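Local coordinates for protein esterase (Sinorhizobium meliloti 1021, PDB 4TX1) that is a carbohydrate acetylesterase of the SGNH hydrolase family that probably hydrolyses acetyl esters, at residues T15-G20 against I56-N61; D21-G26 against V201-E206. All coordinates share one frame; numbering follows the deposited sequence.

Contact 1. Residues T15-G20 against I56-N61; sequences TVLCYG and IAEGLN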
ATOM      1  N   THR A  15      23.170  11.894  19.611  1.00 21.01           N
ATOM      2  CA  THR A  15      21.830  11.331  19.656  1.00 19.75           C
ATOM      3  C   THR A  15      21.936   9.905  19.181  1.00 16.56           C
ATOM      4  O   THR A  15      22.661   9.593  18.205  1.00 18.39           O
ATOM      5  CB  THR A  15      20.867  12.077  18.747  1.00 20.64           C
ATOM      6  OG1 THR A  15      20.817  13.465  19.162  1.00 24.81           O
ATOM      7  CG2 THR A  15      19.382  11.435  18.882  1.00 25.65           C
ATOM      8  N   VAL A  16      21.266   9.027  19.916  1.00 17.30           N
ATOM      9  CA  VAL A  16      21.341   7.591  19.649  1.00 15.47           C
ATOM     10  C   VAL A  16      19.917   7.078  19.463  1.00 15.11           C
ATOM     11  O   VAL A  16      19.085   7.261  20.354  1.00 17.16           O
ATOM     12  CB  VAL A  16      21.908   6.795  20.852  1.00 17.26           C
ATOM     13  CG1 VAL A  16      22.010   5.310  20.586  1.00 16.89           C
ATOM     14  CG2 VAL A  16      23.313   7.338  21.280  1.00 18.15           C
ATOM     15  N   LEU A  17      19.653   6.429  18.331  1.00 15.60           N
ATOM     16  CA  LEU A  17      18.359   5.757  18.106  1.00 16.03           C
ATOM     17  C   LEU A  17      18.507   4.282  18.342  1.00 13.80           C
ATOM     18  O   LEU A  17      19.392   3.616  17.753  1.00 14.79           O
ATOM     19  CB  LEU A  17      17.829   6.006  16.672  1.00 16.65           C
ATOM     20  CG  LEU A  17      16.560   5.217  16.220  1.00 16.58           C
ATOM     21  CD1 LEU A  17      15.338   5.751  16.949  1.00 14.94           C
ATOM     22  CD2 LEU A  17      16.485   5.363  14.690  1.00 15.26           C
ATOM     23  N   CYS A  18      17.585   3.751  19.139  1.00 13.56           N
ATOM     24  CA  CYS A  18      17.527   2.331  19.459  1.00 11.92           C
ATOM     25  C   CYS A  18      16.295   1.712  18.795  1.00 13.21           C
ATOM     26  O   CYS A  18      15.159   2.002  19.189  1.00 14.98           O
ATOM     27  CB  CYS A  18      17.439   2.059  20.916  1.00 14.52           C
ATOM     28  SG  CYS A  18      18.838   2.801  21.859  1.00 16.53           S
ATOM     29  N   TYR A  19      16.543   0.977  17.745  1.00 12.73           N
ATOM     30  CA  TYR A  19      15.464   0.406  16.892  1.00 11.43           C
ATOM     31  C   TYR A  19      15.352  -1.032  17.086  1.00 11.19           C
ATOM     32  O   TYR A  19      16.238  -1.843  16.719  1.00 14.02           O
ATOM     33  CB  TYR A  19      15.760   0.746  15.433  1.00 11.86           C
ATOM     34  CG  TYR A  19      14.590   0.588  14.445  1.00 11.61           C
ATOM     35  CD1 TYR A  19      13.488   1.448  14.520  1.00 12.04           C
ATOM     36  CD2 TYR A  19      14.584  -0.392  13.477  1.00 11.15           C
ATOM     37  CE1 TYR A  19      12.455   1.393  13.590  1.00 11.00           C
ATOM     38  CE2 TYR A  19      13.482  -0.528  12.586  1.00 11.34           C
ATOM     39  CZ  TYR A  19      12.454   0.403  12.633  1.00 10.82           C
ATOM     40  OH  TYR A  19      11.402   0.365  11.743  1.00 10.93           O
ATOM     41  N   GLY A  20      14.222  -1.465  17.679  1.00 11.71           N
ATOM     42  CA  GLY A  20      14.064  -2.862  17.988  1.00 11.74           C
ATOM     43  C   GLY A  20      12.616  -3.314  18.154  1.00 11.52           C
ATOM     44  O   GLY A  20      11.695  -2.673  17.623  1.00 11.10           O
ATOM     45  N   ILE A  56      17.041   7.656  22.220  1.00 16.33           N
ATOM     46  CA  ILE A  56      15.643   7.520  21.746  1.00 15.56           C
ATOM     47  C   ILE A  56      15.311   6.042  21.586  1.00 15.56           C
ATOM     48  O   ILE A  56      15.979   5.303  20.824  1.00 19.38           O
ATOM     49  CB  ILE A  56      15.479   8.277  20.406  1.00 16.76           C
ATOM     50  CG1 ILE A  56      15.915   9.759  20.655  1.00 19.60           C
ATOM     51  CG2 ILE A  56      14.044   8.109  19.871  1.00 15.55           C
ATOM     52  CD1 ILE A  56      15.938  10.633  19.451  1.00 21.28           C
ATOM     53  N   ALA A  57      14.229   5.592  22.244  1.00 15.47           N
ATOM     54  CA  ALA A  57      13.837   4.181  22.251  1.00 14.71           C
ATOM     55  C   ALA A  57      12.687   4.017  21.262  1.00 16.38           C
ATOM     56  O   ALA A  57      11.663   4.708  21.395  1.00 17.28           O
ATOM     57  CB  ALA A  57      13.383   3.762  23.640  1.00 15.23           C
ATOM     58  N   GLU A  58      12.887   3.115  20.296  1.00 13.93           N
ATOM     59  CA  GLU A  58      11.814   2.809  19.328  1.00 13.68           C
ATOM     60  C   GLU A  58      11.719   1.294  19.231  1.00 11.90           C
ATOM     61  O   GLU A  58      12.183   0.683  18.258  1.00 12.22           O
ATOM     62  CB  GLU A  58      12.160   3.444  17.957  1.00 14.80           C
ATOM     63  CG  GLU A  58      11.971   4.932  17.880  1.00 16.34           C
ATOM     64  CD  GLU A  58      10.573   5.447  17.710  1.00 20.90           C
ATOM     65  OE1 GLU A  58       9.667   4.699  17.254  1.00 20.91           O
ATOM     66  OE2 GLU A  58      10.399   6.661  17.907  1.00 25.73           O
ATOM     67  N   GLY A  59      11.161   0.687  20.241  1.00 12.33           N
ATOM     68  CA  GLY A  59      10.895  -0.727  20.273  1.00 12.49           C
ATOM     69  C   GLY A  59       9.427  -1.010  20.064  1.00 13.05           C
ATOM     70  O   GLY A  59       8.544  -0.554  20.809  1.00 13.53           O
ATOM     71  N   LEU A  60       9.164  -1.801  19.067  1.00 12.61           N
ATOM     72  CA  LEU A  60       7.807  -2.224  18.662  1.00 11.05           C
ATOM     73  C   LEU A  60       7.600  -3.708  18.782  1.00 10.96           C
ATOM     74  O   LEU A  60       8.282  -4.510  18.166  1.00 10.88           O
ATOM     75  CB  LEU A  60       7.517  -1.794  17.179  1.00 10.94           C
ATOM     76  CG  LEU A  60       6.137  -2.218  16.633  1.00 10.28           C
ATOM     77  CD1 LEU A  60       5.053  -1.386  17.334  1.00  9.94           C
ATOM     78  CD2 LEU A  60       6.042  -1.961  15.099  1.00 11.39           C
ATOM     79  N   ASN A  61       6.612  -4.104  19.571  1.00 10.54           N
ATOM     80  CA  ASN A  61       6.339  -5.500  19.768  1.00 10.67           C
ATOM     81  C   ASN A  61       6.001  -6.238  18.432  1.00 11.04           C
ATOM     82  O   ASN A  61       5.147  -5.750  17.684  1.00 12.51           O
ATOM     83  CB  ASN A  61       5.239  -5.748  20.748  1.00 10.99           C
ATOM     84  CG  ASN A  61       5.622  -5.388  22.194  1.00 12.43           C
ATOM     85  OD1 ASN A  61       6.700  -4.836  22.444  1.00 13.52           O
ATOM     86  ND2 ASN A  61       4.665  -5.519  23.109  1.00 13.62           N
TER
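Val-16 and Ile-56 share the first of five backbone hydrogen bonds between 15-20 and 56-61, a ladder already begun by a bond between Val-16 and His-54. In parallel pairing each strand uses alternate residues to reach its neighbour, and here Ile-56 N gives to Val-16 O, Cys-18 N to Ile-56 O, Glu-58 N to Cys-18 O, Gly-20 N to Glu-58 O and Leu-60 N to Gly-20 O. The first is short and straight, 2.8 Å from Ile-56 N to Val-16 O. The first three lie nearly in line with their carbonyls; the last two do not. Gly-20 N is tilted from the carbonyl plane of Glu-58, and Leu-60 N lies above that of Gly-20, at 3.0 Å from Gly-20 O, where the second strand passes into a loop. Two CA-H...O contacts, from Tyr-19 CA to Glu-58 O and from Gly-59 CA to Gly-20 O, supplement the amide bonds.

Apolar contacts gather on the sheet face that carries Leu-17, Tyr-19, Ile-56 and Glu-58. At one end the methyls Thr-15 CG2 and Ile-56 CD1 touch tip to tip at 3.6 Å. With its CG anti to the backbone N (chi1 173°), Leu-17 sends CD1 across to the neighbouring strand, 3.6 Å from Glu-58 CG and 4.0 Å from Ile-56 CG2. Glu-58 thus offers its methylene to the leucine, while the bend at chi2 (-78°) carries the carboxylate away to a hydrogen bond with His-89. Tyr-19 brings ring atom CD1 to 4.2 Å from Glu-58 CB, and its hydroxyl bonds to Gly-78 O. Helix 78-89 packs over this face; Pro-42 of helix 41-49 meets Cys-18 and Ala-57 on the other.

Such an edge-strand pairing belongs to the parallel sheet, of strand order 2-1-3-4-5, in the alpha/beta/alpha fold of SGNH hydrolases.

Contact 2. Residues D21-G26 against V201-E206; sequences DSLTWG and VHLDAE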
ATOM      1  N   ASP A  21      12.452  -4.431  18.864  1.00 10.72           N
ATOM      2  CA  ASP A  21      11.196  -5.152  19.004  1.00 12.08           C
ATOM      3  C   ASP A  21      10.778  -5.151  20.480  1.00 11.00           C
ATOM      4  O   ASP A  21      11.083  -4.196  21.196  1.00 11.71           O
ATOM      5  CB  ASP A  21      11.261  -6.500  18.334  1.00 11.47           C
ATOM      6  CG  ASP A  21      12.346  -7.418  18.939  1.00 14.13           C
ATOM      7  OD1 ASP A  21      12.734  -7.123  20.079  1.00 14.23           O
ATOM      8  OD2 ASP A  21      12.832  -8.310  18.215  1.00 16.89           O
ATOM      9  N   SER A  22      10.054  -6.168  20.899  1.00 11.98           N
ATOM     10  CA  SER A  22       9.468  -6.183  22.263  1.00 11.90           C
ATOM     11  C   SER A  22      10.626  -6.294  23.284  1.00 11.80           C
ATOM     12  O   SER A  22      10.427  -5.831  24.424  1.00 11.10           O
ATOM     13  CB  SER A  22       8.527  -7.332  22.468  1.00 13.82           C
ATOM     14  OG  SER A  22       9.250  -8.566  22.438  1.00 18.79           O
ATOM     15  N   LEU A  23      11.779  -6.765  22.879  1.00 12.72           N
ATOM     16  CA  LEU A  23      12.919  -6.753  23.788  1.00 13.72           C
ATOM     17  C   LEU A  23      13.386  -5.342  24.109  1.00 13.85           C
ATOM     18  O   LEU A  23      13.922  -5.144  25.141  1.00 14.42           O
ATOM     19  CB  LEU A  23      14.092  -7.535  23.223  1.00 20.00           C
ATOM     20  CG  LEU A  23      14.027  -9.013  23.392  1.00 20.00           C
ATOM     21  CD1 LEU A  23      12.729  -9.630  23.092  1.00 20.00           C
ATOM     22  CD2 LEU A  23      15.121  -9.731  22.667  1.00 20.00           C
ATOM     23  N   THR A  24      13.211  -4.395  23.188  1.00 12.06           N
ATOM     24  CA  THR A  24      13.541  -3.023  23.359  1.00 12.36           C
ATOM     25  C   THR A  24      12.398  -2.233  23.957  1.00 13.15           C
ATOM     26  O   THR A  24      12.642  -1.344  24.767  1.00 14.90           O
ATOM     27  CB  THR A  24      13.987  -2.438  21.996  1.00 13.13           C
ATOM     28  OG1 THR A  24      15.123  -3.178  21.554  1.00 13.22           O
ATOM     29  CG2 THR A  24      14.345  -0.990  22.026  1.00 14.57           C
ATOM     30  N   TRP A  25      11.142  -2.581  23.564  1.00 12.16           N
ATOM     31  CA  TRP A  25       9.949  -2.040  24.235  1.00 12.83           C
ATOM     32  C   TRP A  25      10.052  -2.321  25.745  1.00 13.29           C
ATOM     33  O   TRP A  25       9.737  -1.472  26.551  1.00 12.81           O
ATOM     34  CB  TRP A  25       8.692  -2.682  23.674  1.00 13.35           C
ATOM     35  CG  TRP A  25       7.393  -2.141  24.178  1.00 12.17           C
ATOM     36  CD1 TRP A  25       6.867  -0.962  23.846  1.00 12.56           C
ATOM     37  CD2 TRP A  25       6.466  -2.768  25.047  1.00 12.90           C
ATOM     38  NE1 TRP A  25       5.648  -0.790  24.430  1.00 13.14           N
ATOM     39  CE2 TRP A  25       5.378  -1.889  25.196  1.00 12.90           C
ATOM     40  CE3 TRP A  25       6.435  -3.998  25.709  1.00 13.96           C
ATOM     41  CZ2 TRP A  25       4.270  -2.184  25.967  1.00 12.68           C
ATOM     42  CZ3 TRP A  25       5.291  -4.322  26.478  1.00 13.41           C
ATOM     43  CH2 TRP A  25       4.242  -3.407  26.599  1.00 14.04           C
ATOM     44  N   GLY A  26      10.454  -3.540  26.071  1.00 13.83           N
ATOM     45  CA  GLY A  26      10.566  -3.971  27.497  1.00 15.32           C
ATOM     46  C   GLY A  26       9.382  -4.863  27.914  1.00 15.25           C
ATOM     47  O   GLY A  26       8.653  -4.585  28.832  1.00 16.42           O
ATOM     48  N   VAL A 201      11.461 -16.317  24.541  1.00 14.97           N
ATOM     49  CA  VAL A 201      11.886 -15.224  23.658  1.00 16.31           C
ATOM     50  C   VAL A 201      12.150 -13.894  24.348  1.00 14.84           C
ATOM     51  O   VAL A 201      13.007 -13.155  23.910  1.00 15.79           O
ATOM     52  CB  VAL A 201      10.836 -15.099  22.495  1.00 16.77           C
ATOM     53  CG1 VAL A 201       9.504 -14.588  22.995  1.00 18.64           C
ATOM     54  CG2 VAL A 201      11.359 -14.151  21.356  1.00 20.14           C
ATOM     55  N   HIS A 202      11.422 -13.587  25.428  1.00 14.38           N
ATOM     56  CA  HIS A 202      11.558 -12.336  26.112  1.00 14.48           C
ATOM     57  C   HIS A 202      12.707 -12.302  27.123  1.00 15.06           C
ATOM     58  O   HIS A 202      13.287 -13.356  27.437  1.00 14.82           O
ATOM     59  CB  HIS A 202      10.234 -12.001  26.762  1.00 16.13           C
ATOM     60  CG  HIS A 202       9.192 -11.619  25.729  1.00 15.91           C
ATOM     61  ND1 HIS A 202       8.032 -12.339  25.523  1.00 17.35           N
ATOM     62  CD2 HIS A 202       9.235 -10.654  24.785  1.00 19.01           C
ATOM     63  CE1 HIS A 202       7.367 -11.775  24.500  1.00 20.49           C
ATOM     64  NE2 HIS A 202       8.068 -10.741  24.044  1.00 16.78           N
ATOM     65  N   LEU A 203      12.994 -11.118  27.586  1.00 14.29           N
ATOM     66  CA  LEU A 203      14.006 -10.885  28.677  1.00 15.35           C
ATOM     67  C   LEU A 203      13.300 -10.412  29.933  1.00 16.88           C
ATOM     68  O   LEU A 203      12.489  -9.468  29.938  1.00 16.30           O
ATOM     69  CB  LEU A 203      15.017  -9.844  28.234  1.00 16.63           C
ATOM     70  CG  LEU A 203      15.788 -10.063  26.920  1.00 16.82           C
ATOM     71  CD1 LEU A 203      16.677  -8.872  26.585  1.00 17.70           C
ATOM     72  CD2 LEU A 203      16.566 -11.387  26.926  1.00 18.78           C
ATOM     73  N   ASP A 204      13.671 -10.967  31.098  1.00 16.67           N
ATOM     74  CA  ASP A 204      13.177 -10.386  32.309  1.00 15.10           C
ATOM     75  C   ASP A 204      13.880  -9.078  32.588  1.00 14.99           C
ATOM     76  O   ASP A 204      14.688  -8.625  31.779  1.00 16.46           O
ATOM     77  CB  ASP A 204      13.280 -11.465  33.443  1.00 16.42           C
ATOM     78  CG  ASP A 204      14.694 -11.769  33.851  1.00 19.14           C
ATOM     79  OD1 ASP A 204      15.631 -11.007  33.560  1.00 17.79           O
ATOM     80  OD2 ASP A 204      14.793 -12.757  34.609  1.00 21.60           O
ATOM     81  N   ALA A 205      13.553  -8.408  33.718  1.00 14.71           N
ATOM     82  CA  ALA A 205      14.040  -7.037  33.976  1.00 15.48           C
ATOM     83  C   ALA A 205      15.533  -6.961  34.103  1.00 17.02           C
ATOM     84  O   ALA A 205      16.220  -6.066  33.568  1.00 16.80           O
ATOM     85  CB  ALA A 205      13.335  -6.348  35.165  1.00 15.43           C
ATOM     86  N   GLU A 206      16.083  -7.895  34.854  1.00 16.15           N
ATOM     87  CA  GLU A 206      17.533  -7.858  35.019  1.00 16.59           C
ATOM     88  C   GLU A 206      18.229  -8.138  33.717  1.00 16.37           C
ATOM     89  O   GLU A 206      19.303  -7.539  33.484  1.00 17.73           O
ATOM     90  CB  GLU A 206      17.928  -8.940  36.065  1.00 17.94           C
ATOM     91  CG  GLU A 206      19.418  -9.062  36.285  1.00 20.40           C
ATOM     92  CD  GLU A 206      20.219  -7.790  36.482  1.00 25.52           C
ATOM     93  OE1 GLU A 206      19.728  -6.724  36.989  1.00 33.34           O
ATOM     94  OE2 GLU A 206      21.460  -7.924  36.112  1.00 32.42           O
TER
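Ser-22 meets His-202 at the edge of the imidazole, its OG near the ring plane and 3.0 Å from NE2. One residue earlier, Asp-21 caps the short helix 22-25, its OD1 accepting from Leu-23 N at 3.0 Å, while its backbone O takes the amides of both Thr-24 and Trp-25. Ser-22 OG sits between the backbone N and the carbonyl carbon (chi1 67°), the rotation that presents it to the histidine. The bond from NE2 is weak, bent to 121° at the hydrogen. On the far side of the ring ND1 bonds to Asp-199, a relay consistent with the Ser-His-Asp triad of SGNH hydrolases. One face of the imidazole is covered near its rim by Val-201 CG1, and the ring also stacks with Tyr-27.

Leu-23 makes the apolar half of the contact. Its CD1 lies 3.6 Å from Val-201 O and 4.0 Å from His-202 CD2, and its CG meets Leu-203 CG at 4.1 Å, the two side chains crossing at about a right angle. An alanine here would probably open a gap between Leu-203 and Met-98 and take away the contact at His-202 CD2.

Within the fold, helix 22-25 follows strand 14-20 and faces the loop leading into helix 205-223. Leu-23 also rests on Met-98 of strand 94-98, and Leu-203 on Val-211 of that long helix.

Strand 14-20 runs straight into helix 22-25, so the first segment of contact 2 begins where that of contact 1 ends; their partners follow later in the chain, 56-61 before 201-206, and the two contacts interleave. Their centres lie 13 Å apart, and they touch: Asn-61 OD1 packs 3.1 Å from Ser-22 CA, while Gly-59 O lies 3.5 Å from Trp-25 CD1. This illustrates a general principle of parallel alpha/beta enzymes, in which active-site residues sit on loops at the carboxyl ends of the strands. Contact 1 pairs two neighbouring strands of the sheet, and contact 2 brings the likely nucleophile and histidine together beyond their carboxyl ends.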